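Local coordinates for putative aliphatic sulfonates-binding protein (Escherichia coli, PDB 2X26) that probably binds aliphatic sulfonates in the periplasm and delivers them to an ABC-type alkanesulfonate transporter for uptake, at residues A[78-83]-A[246-251]; A[85-90]-A[114-119]. All blocks are in the same frame, centred on the assembly; numbering follows the deposited sequence.

Contact 1: residues A[78-83]-A[246-251]; sequences GVEPPK and PPTTIK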
loop_
_atom_site.group_PDB
_atom_site.type_symbol
_atom_site.label_atom_id
_atom_site.label_comp_id
_atom_site.label_asym_id
_atom_site.label_seq_id
_atom_site.Cartn_x
_atom_site.Cartn_y
_atom_site.Cartn_z
ATOM N N GLY A 78 -8.499 -0.489 -6.783
ATOM C CA GLY A 78 -8.947 -1.274 -5.620
ATOM C C GLY A 78 -8.355 -0.701 -4.360
ATOM O O GLY A 78 -7.285 -0.097 -4.384
ATOM N N VAL A 79 -9.010 -0.962 -3.234
ATOM C CA VAL A 79 -8.487 -0.489 -1.921
ATOM C C VAL A 79 -8.630 -1.607 -0.872
ATOM O O VAL A 79 -9.565 -2.435 -0.906
ATOM C CB VAL A 79 -9.222 0.815 -1.434
ATOM C CG1 VAL A 79 -10.765 0.570 -1.265
ATOM C CG2 VAL A 79 -8.579 1.388 -0.145
ATOM N N GLU A 80 -7.649 -1.678 0.016
ATOM C CA GLU A 80 -7.653 -2.619 1.172
ATOM C C GLU A 80 -7.871 -1.793 2.440
ATOM O O GLU A 80 -7.527 -0.602 2.463
ATOM C CB GLU A 80 -6.275 -3.266 1.280
ATOM C CG GLU A 80 -5.950 -4.112 0.100
ATOM C CD GLU A 80 -4.503 -4.571 -0.048
ATOM O OE1 GLU A 80 -3.513 -3.778 -0.110
ATOM O OE2 GLU A 80 -4.363 -5.765 -0.276
ATOM N N PRO A 81 -8.334 -2.434 3.526
ATOM C CA PRO A 81 -8.596 -1.655 4.754
ATOM C C PRO A 81 -7.321 -1.085 5.331
ATOM O O PRO A 81 -6.274 -1.643 5.134
ATOM C CB PRO A 81 -9.170 -2.693 5.729
ATOM C CG PRO A 81 -9.609 -3.894 4.830
ATOM C CD PRO A 81 -8.643 -3.871 3.671
ATOM N N PRO A 82 -7.427 0.005 6.071
ATOM C CA PRO A 82 -6.266 0.518 6.757
ATOM C C PRO A 82 -5.769 -0.439 7.866
ATOM O O PRO A 82 -6.522 -1.292 8.326
ATOM C CB PRO A 82 -6.800 1.791 7.451
ATOM C CG PRO A 82 -8.204 1.678 7.531
ATOM C CD PRO A 82 -8.662 0.698 6.464
ATOM N N LYS A 83 -4.511 -0.248 8.260
ATOM C CA LYS A 83 -3.895 -1.079 9.304
ATOM C C LYS A 83 -3.479 -0.166 10.431
ATOM O O LYS A 83 -2.287 0.077 10.614
ATOM C CB LYS A 83 -2.637 -1.794 8.751
ATOM C CG LYS A 83 -2.892 -2.751 7.571
ATOM C CD LYS A 83 -1.648 -3.683 7.305
ATOM C CE LYS A 83 -0.246 -3.008 7.431
ATOM N NZ LYS A 83 0.980 -3.932 7.714
ATOM N N PRO A 246 -5.723 -6.196 9.942
ATOM C CA PRO A 246 -7.110 -6.635 9.982
ATOM C C PRO A 246 -7.353 -7.682 8.882
ATOM O O PRO A 246 -6.506 -7.859 8.003
ATOM C CB PRO A 246 -7.875 -5.335 9.624
ATOM C CG PRO A 246 -6.999 -4.664 8.685
ATOM C CD PRO A 246 -5.574 -4.921 9.202
ATOM N N PRO A 247 -8.516 -8.367 8.901
ATOM C CA PRO A 247 -8.801 -9.213 7.735
ATOM C C PRO A 247 -8.810 -8.352 6.464
ATOM O O PRO A 247 -9.349 -7.231 6.477
ATOM C CB PRO A 247 -10.223 -9.746 8.043
ATOM C CG PRO A 247 -10.270 -9.769 9.578
ATOM C CD PRO A 247 -9.572 -8.465 9.937
ATOM N N THR A 248 -8.169 -8.824 5.402
ATOM C CA THR A 248 -8.047 -8.021 4.209
ATOM C C THR A 248 -9.234 -8.249 3.309
ATOM O O THR A 248 -9.750 -9.374 3.215
ATOM C CB THR A 248 -6.811 -8.442 3.452
ATOM O OG1 THR A 248 -5.692 -7.986 4.203
ATOM C CG2 THR A 248 -6.752 -7.811 2.017
ATOM N N THR A 249 -9.720 -7.170 2.709
ATOM C CA THR A 249 -10.668 -7.241 1.616
ATOM C C THR A 249 -10.036 -6.363 0.525
ATOM O O THR A 249 -9.267 -5.488 0.825
ATOM C CB THR A 249 -12.054 -6.692 2.005
ATOM O OG1 THR A 249 -11.937 -5.341 2.502
ATOM C CG2 THR A 249 -12.722 -7.594 3.112
ATOM N N ILE A 250 -10.310 -6.651 -0.731
ATOM C CA ILE A 250 -9.997 -5.697 -1.807
ATOM C C ILE A 250 -11.324 -5.334 -2.499
ATOM O O ILE A 250 -12.066 -6.221 -2.978
ATOM C CB ILE A 250 -8.981 -6.229 -2.799
ATOM C CG1 ILE A 250 -7.689 -6.597 -2.026
ATOM C CG2 ILE A 250 -8.628 -5.091 -3.807
ATOM C CD1 ILE A 250 -6.760 -7.539 -2.725
ATOM N N LYS A 251 -11.641 -4.049 -2.466
ATOM C CA LYS A 251 -12.918 -3.546 -2.951
ATOM C C LYS A 251 -12.752 -2.381 -3.909
ATOM O O LYS A 251 -11.764 -1.664 -3.888
ATOM C CB LYS A 251 -13.749 -3.056 -1.736
ATOM C CG LYS A 251 -14.022 -4.106 -0.671
ATOM C CD LYS A 251 -14.863 -3.466 0.466
ATOM C CE LYS A 251 -15.170 -4.450 1.593
ATOM N NZ LYS A 251 -16.317 -3.911 2.369
HETATM O O HOH W 1 -11.317 -2.897 1.163
#
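Gly78 packs against the backbone of Lys251, its CA 3.3 Å from Lys251 O in a CA-H...O contact. At Val79 the two chains pair as an antiparallel hydrogen-bonded bridge: Val79 N gives to Lys251 O at 2.9 Å, and Lys251 N returns a bond to Val79 O at 3.1 Å, fairly straight at 164°. Val79 O is gripped a second time, by water 1, which also bonds to Thr249 OG1, a hydroxyl set between its backbone N and carbonyl carbon (chi1 56°). Past the bridge the backbones stay close, with Glu80 CA 3.3 Å from Thr249 O. The Glu80 side chain runs beside that of Ile250, both pointing the same way, CG against CG1 at 3.7 Å. Its OE2 bonds to Tyr188 OH, its OE1 to Ser186 OG and to a glycerol, probably from the crystallisation liquor. The Pro81 ring crosses the Thr249 side chain at about a right angle, its CG 3.6 Å from Thr249 OG1. Last, the Lys83 and Pro246 side chains cross similarly, CG 3.8 Å from CD. The arrangement is a single antiparallel beta bridge, joining the loop between helices 235-243 and 255-270 to strand 74-80, outermost in one mixed sheet of this periplasmic binding protein fold.

Contact 2: residues A[85-90]-A[114-119]; sequences KAEVIL and SSSHNL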
loop_
_atom_site.group_PDB
_atom_site.type_symbol
_atom_site.label_atom_id
_atom_site.label_comp_id
_atom_site.label_asym_id
_atom_site.label_seq_id
_atom_site.Cartn_x
_atom_site.Cartn_y
_atom_site.Cartn_z
ATOM N N LYS A 85 -3.128 -0.510 13.600
ATOM C CA LYS A 85 -2.261 -1.139 14.602
ATOM C C LYS A 85 -0.843 -1.415 14.114
ATOM O O LYS A 85 0.002 -1.810 14.899
ATOM C CB LYS A 85 -2.873 -2.455 15.078
ATOM C CG LYS A 85 -4.190 -2.201 15.843
ATOM C CD LYS A 85 -4.955 -3.502 16.110
ATOM C CE LYS A 85 -5.769 -3.376 17.438
ATOM N NZ LYS A 85 -6.895 -4.366 17.615
ATOM N N ALA A 86 -0.611 -1.167 12.823
ATOM C CA ALA A 86 0.656 -1.422 12.167
ATOM C C ALA A 86 1.463 -0.127 11.926
ATOM O O ALA A 86 2.585 -0.161 11.442
ATOM C CB ALA A 86 0.331 -2.100 10.829
ATOM N N GLU A 87 0.887 1.031 12.231
ATOM C CA GLU A 87 1.545 2.322 11.947
ATOM C C GLU A 87 1.626 3.067 13.297
ATOM O O GLU A 87 0.618 3.374 13.862
ATOM C CB GLU A 87 0.678 3.063 10.909
ATOM C CG GLU A 87 1.252 4.369 10.359
ATOM C CD GLU A 87 2.092 4.118 9.088
ATOM O OE1 GLU A 87 1.608 3.356 8.225
ATOM O OE2 GLU A 87 3.198 4.680 8.980
ATOM N N VAL A 88 2.830 3.333 13.813
ATOM C CA VAL A 88 3.007 3.769 15.219
ATOM C C VAL A 88 4.001 4.904 15.473
ATOM O O VAL A 88 4.873 5.181 14.643
ATOM C CB VAL A 88 3.440 2.556 16.073
ATOM C CG1 VAL A 88 2.393 1.433 15.977
ATOM C CG2 VAL A 88 4.870 2.062 15.638
ATOM N N ILE A 89 3.855 5.563 16.630
ATOM C CA ILE A 89 4.920 6.356 17.225
ATOM C C ILE A 89 5.446 5.589 18.442
ATOM O O ILE A 89 4.656 5.239 19.354
ATOM C CB ILE A 89 4.386 7.740 17.665
ATOM C CG1 ILE A 89 3.803 8.487 16.477
ATOM C CG2 ILE A 89 5.499 8.575 18.372
ATOM C CD1 ILE A 89 3.121 9.868 16.860
ATOM N N LEU A 90 6.739 5.287 18.429
ATOM C CA LEU A 90 7.370 4.567 19.515
ATOM C C LEU A 90 8.172 5.470 20.391
ATOM O O LEU A 90 8.860 6.372 19.908
ATOM C CB LEU A 90 8.354 3.547 18.962
ATOM C CG LEU A 90 7.810 2.388 18.140
ATOM C CD1 LEU A 90 9.000 1.659 17.533
ATOM C CD2 LEU A 90 6.951 1.408 19.011
ATOM N N SER A 114 6.585 10.253 4.006
ATOM C CA SER A 114 6.120 8.849 4.157
ATOM C C SER A 114 4.757 8.742 4.890
ATOM O O SER A 114 4.203 9.740 5.381
ATOM C CB SER A 114 7.170 8.055 4.936
ATOM O OG SER A 114 7.126 8.454 6.288
ATOM N N SER A 115 4.255 7.522 5.016
ATOM C CA SER A 115 3.042 7.272 5.829
ATOM C C SER A 115 3.261 7.743 7.289
ATOM O O SER A 115 2.298 8.155 7.952
ATOM C CB SER A 115 2.708 5.795 5.817
ATOM O OG SER A 115 3.840 5.049 6.287
ATOM N N SER A 116 4.501 7.662 7.809
ATOM C CA SER A 116 4.778 8.145 9.175
ATOM C C SER A 116 4.688 9.691 9.290
ATOM O O SER A 116 4.273 10.199 10.331
ATOM C CB SER A 116 6.138 7.674 9.710
ATOM O OG SER A 116 6.136 6.248 9.793
ATOM N N HIS A 117 5.098 10.412 8.227
ATOM C CA HIS A 117 4.973 11.889 8.175
ATOM C C HIS A 117 3.470 12.207 8.266
ATOM O O HIS A 117 3.078 13.116 9.013
ATOM C CB HIS A 117 5.627 12.394 6.855
ATOM C CG HIS A 117 5.788 13.888 6.738
ATOM N ND1 HIS A 117 6.806 14.466 5.996
ATOM C CD2 HIS A 117 5.020 14.915 7.186
ATOM C CE1 HIS A 117 6.668 15.784 6.019
ATOM N NE2 HIS A 117 5.601 16.081 6.748
ATOM N N ASN A 118 2.623 11.447 7.560
ATOM C CA ASN A 118 1.185 11.706 7.568
ATOM C C ASN A 118 0.641 11.425 8.976
ATOM O O ASN A 118 -0.119 12.234 9.533
ATOM C CB ASN A 118 0.488 10.831 6.498
ATOM C CG ASN A 118 -0.988 11.011 6.454
ATOM O OD1 ASN A 118 -1.492 12.124 6.228
ATOM N ND2 ASN A 118 -1.729 9.907 6.614
ATOM N N LEU A 119 1.046 10.293 9.558
ATOM C CA LEU A 119 0.534 9.897 10.891
ATOM C C LEU A 119 0.921 10.969 11.879
ATOM O O LEU A 119 0.098 11.402 12.683
ATOM C CB LEU A 119 1.147 8.562 11.378
ATOM C CG LEU A 119 0.772 8.166 12.828
ATOM C CD1 LEU A 119 -0.359 7.292 12.732
ATOM C CD2 LEU A 119 1.855 7.389 13.455
HETATM O O HOH W 2 4.216 5.677 11.187
#
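Ser115, in the first turn of helix 115-126, meets the carboxylate of Glu87 on the neighbouring strand. Just before it, Ser114 is the N-cap, its OG accepting weak bonds from Ser116 N and His117 N. Ser115 OG donates to Glu87 OE2 at 2.8 Å, reaching the oxygen on its syn side and 25° out of the carboxylate plane. Glu87 gets there with CG anti to its backbone N (chi1 -174°) and a bend at chi2. Water 2 donates to the same OE2 at 2.6 Å; any link onward to Ser116 OG is doubtful, that pair being implausibly short. A carboxylate at a helix N-terminus would probably feel the favourable field of the helix dipole. One turn on, the Leu119 and Glu87 side chains run past one another in opposite senses, Leu119 CD1 lying 4.1 Å from Glu87 CG, while CD2 touches the Val88 carbonyl carbon and Ile89 CG1, the latter at 3.8 Å. Strand 87-92 lies between strands 155-159 and 172-177 in its sheet, and the first turn of the helix approaches it, the axes of 87-90 and 115-119 coming within 8.9 Å at 69°. Trp159 of strand 155-159 touches Glu87 and the three serines, Leu181 touches Leu119, and helix 255-270 covers Asn118.

Contacts 1 and 2 sit about 17 Å apart, centre to centre, and use strands that follow each other in the chain but belong to different sheets: 74-80 is outermost in one, 87-92 lies inside the other. A short link in the chain connects the two strands. Contact 1 is a surface contact between a strand and a distant loop, combining a backbone bridge with proline and Glu80-Ile250 packing. Contact 2 is mostly buried, though its Glu87-Ser115 pair keeps some exposure; it joins a strand to a helix start and relies on side chains, polar at the helix N-terminus and apolar one turn later. Glu80 bonds to residues of strand 186-191 as well as the glycerol, whereas Glu87 accepts from Ser115 across its own contact.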